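Local coordinates for protein peroxiredoxin 5 (PDB 2XHF) that probably reduces hydrogen peroxide and organic hydroperoxides as a thiol-dependent antioxidant enzyme of the thioredoxin-like peroxiredoxin family, at residues Asp70-Glu75 with Leu157-Ser162. Residues are numbered along the deposited sequence; the frame is centred on the assembly and turned at random.
Sequences DKFKEE and LACLLS
Phe72 reaches across from its helix to Cys159 and Leu160, and its nearest approaches to 157-162 come from CE1 and CZ. CB and CG only lead the ring across: the chain leaves with CG anti to the carbonyl carbon (chi1 -66°), carrying the far end of the ring to the 157-162 backbone. There CE1 sits 3.7 Å from Leu160 N, which lies near the ring plane at its edge, and 3.9 Å from Leu160 CB. The same CE1 is 3.7 Å from Cys159 SG, while CZ approaches Cys159 CB at 4.0 Å. The sulfur of Cys159 is 4.4 Å from the Phe72 ring centroid and 43° off the ring normal, an oblique sulfur-aromatic contact. Leu160, its CG anti to the backbone N, turns its branched end to the residue preceding Phe72: both methyls approach Lys71 CB, CD1 at 4.0 Å. Lys71 meets Leu160 through CB, and the bends at chi2 and chi3 carry its NZ to a salt bridge with Glu74, whose hydrogen bond is weak. No hydrogen bond links the two segments; the contacts are van der Waals and sulfur-aromatic. Ile46 and Tyr65 also touch both Phe72 and Cys159, linking this pair to strand 44-49 and helix 62-67. With a 19° angle between segment axes 10.4 Å apart, this is near-parallel helix packing, joining the C-terminal helix to helix 69-74 beside the central sheet of a thioredoxin-like fold.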
# COMPACT_ATOMS: atom_id res chain seq x y z
N ASP A 70 -21.21 12.00 -15.36
CA ASP A 70 -22.44 12.78 -15.52
C ASP A 70 -23.65 11.90 -15.90
O ASP A 70 -24.77 12.19 -15.51
CB ASP A 70 -22.23 13.92 -16.52
CG ASP A 70 -21.37 15.06 -15.95
OD1 ASP A 70 -21.58 15.47 -14.78
OD2 ASP A 70 -20.48 15.54 -16.70
N LYS A 71 -23.42 10.79 -16.59
CA LYS A 71 -24.49 9.84 -16.86
C LYS A 71 -24.98 9.16 -15.58
O LYS A 71 -26.19 8.99 -15.38
CB LYS A 71 -24.02 8.76 -17.84
CG LYS A 71 -23.66 9.29 -19.19
CD LYS A 71 -24.84 9.93 -19.89
CE LYS A 71 -25.91 8.92 -20.29
NZ LYS A 71 -27.05 9.51 -21.07
N PHE A 72 -24.06 8.77 -14.71
CA PHE A 72 -24.43 8.19 -13.43
C PHE A 72 -25.20 9.24 -12.63
O PHE A 72 -26.25 8.96 -12.05
CB PHE A 72 -23.17 7.78 -12.68
CG PHE A 72 -22.38 6.65 -13.32
CD1 PHE A 72 -23.00 5.58 -13.94
CD2 PHE A 72 -21.00 6.64 -13.24
CE1 PHE A 72 -22.25 4.55 -14.50
CE2 PHE A 72 -20.26 5.62 -13.79
CZ PHE A 72 -20.89 4.57 -14.41
N LYS A 73 -24.68 10.45 -12.61
CA LYS A 73 -25.28 11.54 -11.88
C LYS A 73 -26.71 11.87 -12.35
O LYS A 73 -27.57 12.14 -11.53
CB LYS A 73 -24.36 12.77 -11.90
CG LYS A 73 -24.92 13.97 -11.17
CD LYS A 73 -23.87 14.99 -10.84
CE LYS A 73 -23.17 15.55 -12.05
NZ LYS A 73 -24.07 16.23 -13.00
N GLU A 74 -26.98 11.75 -13.66
CA GLU A 74 -28.32 11.98 -14.23
C GLU A 74 -29.36 11.08 -13.58
O GLU A 74 -30.52 11.44 -13.46
CB GLU A 74 -28.36 11.66 -15.74
CG GLU A 74 -27.87 12.72 -16.68
CD GLU A 74 -27.96 12.28 -18.15
OE1 GLU A 74 -28.21 11.08 -18.42
OE2 GLU A 74 -27.77 13.14 -19.03
N GLU A 75 -28.93 9.89 -13.18
CA GLU A 75 -29.82 8.89 -12.61
C GLU A 75 -29.79 8.81 -11.08
O GLU A 75 -30.38 7.90 -10.50
CB GLU A 75 -29.45 7.51 -13.16
CG GLU A 75 -29.49 7.44 -14.67
CD GLU A 75 -30.88 7.20 -15.19
OE1 GLU A 75 -31.85 7.27 -14.40
OE2 GLU A 75 -31.00 6.92 -16.40
N LEU A 157 -19.30 0.92 -18.56
CA LEU A 157 -20.47 0.69 -19.39
C LEU A 157 -21.40 -0.31 -18.72
O LEU A 157 -22.63 -0.12 -18.66
CB LEU A 157 -20.02 0.17 -20.75
CG LEU A 157 -21.15 -0.23 -21.68
CD1 LEU A 157 -22.16 0.89 -21.79
CD2 LEU A 157 -20.61 -0.63 -23.04
N ALA A 158 -20.83 -1.40 -18.25
CA ALA A 158 -21.65 -2.44 -17.65
C ALA A 158 -22.48 -1.79 -16.55
O ALA A 158 -23.67 -2.06 -16.37
CB ALA A 158 -20.78 -3.55 -17.09
N CYS A 159 -21.82 -0.90 -15.82
CA CYS A 159 -22.46 -0.22 -14.73
C CYS A 159 -23.66 0.66 -15.17
O CYS A 159 -24.75 0.63 -14.58
CB CYS A 159 -21.40 0.61 -13.98
SG CYS A 159 -21.94 1.39 -12.53
N LEU A 160 -23.46 1.45 -16.22
CA LEU A 160 -24.50 2.33 -16.70
C LEU A 160 -25.75 1.60 -17.22
O LEU A 160 -26.88 2.04 -17.00
CB LEU A 160 -23.94 3.23 -17.80
CG LEU A 160 -24.96 4.21 -18.39
CD1 LEU A 160 -25.54 5.11 -17.30
CD2 LEU A 160 -24.28 5.01 -19.47
N LEU A 161 -25.56 0.50 -17.93
CA LEU A 161 -26.69 -0.21 -18.52
C LEU A 161 -27.61 -0.75 -17.44
O LEU A 161 -28.82 -0.69 -17.56
CB LEU A 161 -26.23 -1.32 -19.45
CG LEU A 161 -25.43 -0.83 -20.66
CD1 LEU A 161 -24.95 -2.01 -21.46
CD2 LEU A 161 -26.26 0.11 -21.50
N SER A 162 -27.02 -1.21 -16.33
CA SER A 162 -27.81 -1.72 -15.21
C SER A 162 -28.62 -0.60 -14.59
O SER A 162 -29.79 -0.74 -14.28
CB SER A 162 -26.90 -2.35 -14.15
OG SER A 162 -26.39 -3.59 -14.60